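Local coordinates for protein anopheles gambiae adenosine kinase (PDB 3LOO) that phosphorylates adenosine to AMP with ATP as an adenosine kinase of the pfkB family, with a bis-adenosine tetraphosphate bound in its pocket here, at residues L288-A291 / G292-N295; T332-V335 / C336-G340. All blocks are in the same frame, centred on the assembly; numbering follows the deposited sequence.

Contact 1 (L288-A291 / G292-N295)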
ATOM      1  N   LEU A 288       7.389 -16.394   1.482  1.00 27.86           N
ATOM      2  CA  LEU A 288       6.393 -16.697   0.463  1.00 28.35           C
ATOM      3  C   LEU A 288       5.645 -17.949   0.865  1.00 29.40           C
ATOM      4  O   LEU A 288       6.257 -19.030   1.049  1.00 29.39           O
ATOM      5  CB  LEU A 288       7.050 -16.920  -0.926  1.00 27.91           C
ATOM      6  CG  LEU A 288       6.188 -17.611  -2.008  1.00 27.66           C
ATOM      7  CD1 LEU A 288       4.953 -16.797  -2.346  1.00 26.27           C
ATOM      8  CD2 LEU A 288       7.025 -17.876  -3.285  1.00 28.65           C
ATOM      9  N   ILE A 289       4.330 -17.823   0.961  1.00 30.40           N
ATOM     10  CA  ILE A 289       3.471 -18.952   1.240  1.00 30.79           C
ATOM     11  C   ILE A 289       2.487 -19.133   0.093  1.00 32.62           C
ATOM     12  O   ILE A 289       1.800 -18.173  -0.284  1.00 32.21           O
ATOM     13  CB  ILE A 289       2.673 -18.763   2.577  1.00 32.04           C
ATOM     14  CG1 ILE A 289       3.610 -18.412   3.750  1.00 28.59           C
ATOM     15  CG2 ILE A 289       1.842 -20.024   2.896  1.00 30.30           C
ATOM     16  CD1 ILE A 289       3.717 -16.899   4.088  1.00 29.83           C
ATOM     17  N   GLU A 290       2.426 -20.349  -0.458  1.00 32.61           N
ATOM     18  CA  GLU A 290       1.459 -20.681  -1.483  1.00 34.71           C
ATOM     19  C   GLU A 290       0.492 -21.707  -0.967  1.00 34.35           C
ATOM     20  O   GLU A 290       0.902 -22.710  -0.388  1.00 33.49           O
ATOM     21  CB  GLU A 290       2.126 -21.260  -2.753  1.00 34.70           C
ATOM     22  CG  GLU A 290       1.083 -21.485  -3.891  1.00 41.16           C
ATOM     23  CD  GLU A 290       1.664 -22.134  -5.152  1.00 48.10           C
ATOM     24  OE1 GLU A 290       2.114 -23.309  -5.095  1.00 52.59           O
ATOM     25  OE2 GLU A 290       1.645 -21.468  -6.204  1.00 50.57           O
ATOM     26  N   ALA A 291      -0.789 -21.488  -1.222  1.00 35.25           N
ATOM     27  CA  ALA A 291      -1.786 -22.473  -0.854  1.00 36.72           C
ATOM     28  C   ALA A 291      -1.417 -23.823  -1.491  1.00 38.20           C
ATOM     29  O   ALA A 291      -0.851 -23.875  -2.601  1.00 38.72           O
ATOM     30  CB  ALA A 291      -3.148 -22.026  -1.308  1.00 36.55           C
ATOM     31  N   GLY A 292      -1.694 -24.903  -0.782  1.00 39.17           N
ATOM     32  CA  GLY A 292      -1.477 -26.238  -1.332  1.00 41.52           C
ATOM     33  C   GLY A 292      -0.058 -26.761  -1.157  1.00 42.91           C
ATOM     34  O   GLY A 292       0.320 -27.753  -1.791  1.00 43.93           O
ATOM     35  N   THR A 293       0.748 -26.074  -0.344  1.00 43.25           N
ATOM     36  CA  THR A 293       2.092 -26.562  -0.000  1.00 42.91           C
ATOM     37  C   THR A 293       2.238 -26.403   1.503  1.00 42.47           C
ATOM     38  O   THR A 293       1.469 -25.688   2.109  1.00 43.50           O
ATOM     39  CB  THR A 293       3.239 -25.803  -0.715  1.00 43.55           C
ATOM     40  OG1 THR A 293       3.628 -24.657   0.059  1.00 44.77           O
ATOM     41  CG2 THR A 293       2.855 -25.388  -2.152  1.00 41.82           C
ATOM     42  N   ASP A 294       3.202 -27.070   2.109  1.00 40.93           N
ATOM     43  CA  ASP A 294       3.385 -26.952   3.551  1.00 39.84           C
ATOM     44  C   ASP A 294       4.816 -26.524   3.804  1.00 39.28           C
ATOM     45  O   ASP A 294       5.431 -26.866   4.816  1.00 39.82           O
ATOM     46  CB  ASP A 294       3.072 -28.287   4.226  1.00 39.43           C
ATOM     47  CG  ASP A 294       3.214 -28.227   5.726  1.00 39.54           C
ATOM     48  OD1 ASP A 294       2.991 -27.159   6.318  1.00 41.67           O
ATOM     49  OD2 ASP A 294       3.580 -29.238   6.332  1.00 39.31           O
ATOM     50  N   ASN A 295       5.350 -25.765   2.862  1.00 38.25           N
ATOM     51  CA  ASN A 295       6.762 -25.457   2.848  1.00 37.54           C
ATOM     52  C   ASN A 295       6.941 -23.991   2.490  1.00 37.12           C
ATOM     53  O   ASN A 295       6.894 -23.624   1.325  1.00 38.10           O
ATOM     54  CB  ASN A 295       7.477 -26.370   1.842  1.00 36.90           C
ATOM     55  CG  ASN A 295       8.943 -26.036   1.677  1.00 35.98           C
ATOM     56  OD1 ASN A 295       9.609 -25.624   2.631  1.00 34.60           O
ATOM     57  ND2 ASN A 295       9.467 -26.233   0.462  1.00 32.24           N
TER
HETATM   58  O   HOH W   1       5.341 -21.700  -0.355  1.00 43.99           O

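Contact 2 (T332-V335 / C336-G340)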
ATOM      1  N   THR A 332       8.101 -15.071 -12.976  1.00 32.42           N
ATOM      2  CA  THR A 332       7.626 -15.980 -11.921  1.00 33.20           C
ATOM      3  C   THR A 332       7.749 -15.271 -10.584  1.00 32.73           C
ATOM      4  O   THR A 332       8.465 -14.285 -10.470  1.00 32.64           O
ATOM      5  CB  THR A 332       8.432 -17.289 -11.841  1.00 33.12           C
ATOM      6  OG1 THR A 332       9.806 -16.952 -11.727  1.00 33.10           O
ATOM      7  CG2 THR A 332       8.230 -18.152 -13.121  1.00 34.62           C
ATOM      8  N   VAL A 333       7.093 -15.826  -9.571  1.00 33.37           N
ATOM      9  CA  VAL A 333       6.983 -15.202  -8.258  1.00 33.08           C
ATOM     10  C   VAL A 333       8.357 -14.922  -7.634  1.00 33.42           C
ATOM     11  O   VAL A 333       8.528 -13.916  -6.972  1.00 32.78           O
ATOM     12  CB  VAL A 333       6.062 -16.044  -7.322  1.00 34.04           C
ATOM     13  CG1 VAL A 333       6.658 -17.431  -7.013  1.00 34.51           C
ATOM     14  CG2 VAL A 333       5.741 -15.291  -6.048  1.00 33.50           C
ATOM     15  N   ASP A 334       9.334 -15.801  -7.854  1.00 32.82           N
ATOM     16  CA  ASP A 334      10.649 -15.614  -7.248  1.00 32.85           C
ATOM     17  C   ASP A 334      11.341 -14.394  -7.813  1.00 32.17           C
ATOM     18  O   ASP A 334      12.034 -13.674  -7.092  1.00 32.21           O
ATOM     19  CB  ASP A 334      11.523 -16.872  -7.406  1.00 33.95           C
ATOM     20  CG  ASP A 334      11.795 -17.230  -8.875  1.00 37.14           C
ATOM     21  OD1 ASP A 334      10.842 -17.614  -9.583  1.00 41.05           O
ATOM     22  OD2 ASP A 334      12.961 -17.112  -9.330  1.00 41.81           O
ATOM     23  N   VAL A 335      11.150 -14.155  -9.108  1.00 31.24           N
ATOM     24  CA  VAL A 335      11.662 -12.940  -9.722  1.00 30.38           C
ATOM     25  C   VAL A 335      10.858 -11.708  -9.232  1.00 29.30           C
ATOM     26  O   VAL A 335      11.414 -10.648  -9.042  1.00 29.08           O
ATOM     27  CB  VAL A 335      11.633 -13.041 -11.286  1.00 30.72           C
ATOM     28  CG1 VAL A 335      11.979 -11.676 -11.962  1.00 29.58           C
ATOM     29  CG2 VAL A 335      12.607 -14.162 -11.749  1.00 29.43           C
ATOM     30  N   CYS A 336       9.553 -11.849  -9.077  1.00 28.63           N
ATOM     31  CA  CYS A 336       8.738 -10.724  -8.566  1.00 28.83           C
ATOM     32  C   CYS A 336       9.227 -10.306  -7.199  1.00 27.81           C
ATOM     33  O   CYS A 336       9.387  -9.122  -6.942  1.00 28.09           O
ATOM     34  CB  CYS A 336       7.264 -11.095  -8.527  1.00 28.85           C
ATOM     35  SG  CYS A 336       6.630 -11.393 -10.193  1.00 27.92           S
ATOM     36  N   ILE A 337       9.509 -11.287  -6.345  1.00 27.04           N
ATOM     37  CA  ILE A 337       9.935 -10.994  -4.968  1.00 27.28           C
ATOM     38  C   ILE A 337      11.351 -10.403  -4.915  1.00 27.53           C
ATOM     39  O   ILE A 337      11.612  -9.467  -4.140  1.00 27.16           O
ATOM     40  CB  ILE A 337       9.786 -12.225  -4.052  1.00 26.68           C
ATOM     41  CG1 ILE A 337       8.288 -12.526  -3.873  1.00 27.10           C
ATOM     42  CG2 ILE A 337      10.574 -12.030  -2.669  1.00 26.14           C
ATOM     43  CD1 ILE A 337       7.968 -13.887  -3.244  1.00 27.98           C
ATOM     44  N   LYS A 338      12.262 -10.956  -5.725  1.00 28.40           N
ATOM     45  CA  LYS A 338      13.645 -10.422  -5.778  1.00 29.30           C
ATOM     46  C   LYS A 338      13.631  -8.974  -6.278  1.00 28.99           C
ATOM     47  O   LYS A 338      14.338  -8.125  -5.743  1.00 31.34           O
ATOM     48  CB  LYS A 338      14.554 -11.300  -6.652  1.00 28.92           C
ATOM     49  CG  LYS A 338      14.871 -12.670  -6.057  1.00 34.14           C
ATOM     50  CD  LYS A 338      15.403 -13.644  -7.116  1.00 38.46           C
ATOM     51  CE  LYS A 338      16.126 -14.811  -6.462  1.00 44.33           C
ATOM     52  NZ  LYS A 338      16.275 -15.966  -7.412  1.00 45.57           N
ATOM     53  N   CYS A 339      12.816  -8.664  -7.281  1.00 28.71           N
ATOM     54  CA  CYS A 339      12.686  -7.258  -7.689  1.00 29.02           C
ATOM     55  C   CYS A 339      12.137  -6.371  -6.561  1.00 28.33           C
ATOM     56  O   CYS A 339      12.574  -5.234  -6.395  1.00 28.48           O
ATOM     57  CB  CYS A 339      11.838  -7.118  -8.950  1.00 29.00           C
ATOM     58  SG  CYS A 339      11.814  -5.421  -9.608  1.00 30.09           S
ATOM     59  N   GLY A 340      11.170  -6.898  -5.798  1.00 29.26           N
ATOM     60  CA  GLY A 340      10.618  -6.209  -4.619  1.00 28.07           C
ATOM     61  C   GLY A 340      11.699  -5.876  -3.610  1.00 28.52           C
ATOM     62  O   GLY A 340      11.798  -4.749  -3.125  1.00 27.51           O
TER

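Contact 1 (L288-A291 / G292-N295)
Thr293 N reaches back to Glu290 O in a weak hydrogen bond, 3.4 Å long and bent to 136° at the hydrogen, closing a type II beta turn from Glu290 to Thr293. Gly292 takes the third position of the turn with a positive phi, a conformation that glycine adopts easily. The Glu290 side chain runs roughly perpendicular to that of Thr293, with Glu290 OE1 3.7 Å from Thr293 CG2. That methyl stands anti to its own carbonyl carbon, leaving OG1 between N and C (chi1 88°) and turned into the loop. There Thr293 OG1 weakly accepts Asn295 N at 3.5 Å, a long but nearly straight bond (169°). One water sits between the two limbs and bridges them: it donates to Leu288 O (3.2 Å) and Asn295 O (3.0 Å) and accepts from Glu290 N, with a weaker bond from Thr293 OG1. Farther out, Asp294 OD1 makes a salt bridge to Lys261, tying the loop to helix 256-264. The whole is a surface hairpin connection between strand 284-290 and the edge strand 297-299, with Leu288 pairing to Arg297 on one flank and Ile289 to Val277 of strand 276-281 on the other.

Contact 2 (T332-V335 / C336-G340)
Cys336 N donates to Thr332 O at 3.0 Å, the first of four i+4 to i backbone hydrogen bonds in the first two turns of helix 333-350. Ile337 N to Val333 O, Lys338 N to Asp334 O and Cys339 N to Val335 O follow, at 2.9 to 3.1 Å, and all four are fairly straight. Cys336 N meets its acceptor in the carbonyl plane, whereas Lys338 N is tilted 32° from the plane of the Asp334 carbonyl.

The polar side chains gather at the start. Thr332 holds the N-cap position, yet its side chain caps no backbone NH; Thr332 OG1 donates to Asp334 OD1 at 2.5 Å, shorter than expected and so to be taken with caution. The other carboxylate oxygen, Asp334 OD2, looks up the helix to Lys338 NZ in a long salt bridge of 4.0 Å. With CG set between N and the carbonyl carbon (chi1 62°), the Asp334 carboxylate is placed between the two partners. Lys338 CG abuts the outer end of Asp334 O at 3.2 Å.

Apolar contact runs along another side. Val333 and Ile337 run alongside each other in the same direction, Val333 CG2 3.8 Å from Ile337 CD1, and both touch Leu288 of strand 284-290. Toward helix 315-328, Ile337 and Cys336 both meet Phe323, while Cys336 and Cys339 meet Gln326.

This is the amphipathic opening of an alpha helix, its polar pair at the surface and its apolar residues set against sheet and neighbouring helix. Such a helix laid on a central beta sheet belongs to the alpha/beta core of pfkB-family kinases.

How the contacts relate
Leu288 links the two contacts: its CD2 lies 3.8 Å from Val333 CG1, and its CB lies 3.9 Å from Ile337 CD1. A strand residue of contact 1 thus packs against the helix opening of contact 2, although the centres of the two contacts are about 16 Å apart and the hairpin itself stays at the surface. Along the chain the two follow in series, with strand 297-299 and helix 315-328 between them. The centre of contact 2 lies about 17 Å from the centre of the chain, that of contact 1 about 23 Å. About 8 Å separates the Ile337 side chain from the bound bis(adenosine)-5'-tetraphosphate, too far for direct contact.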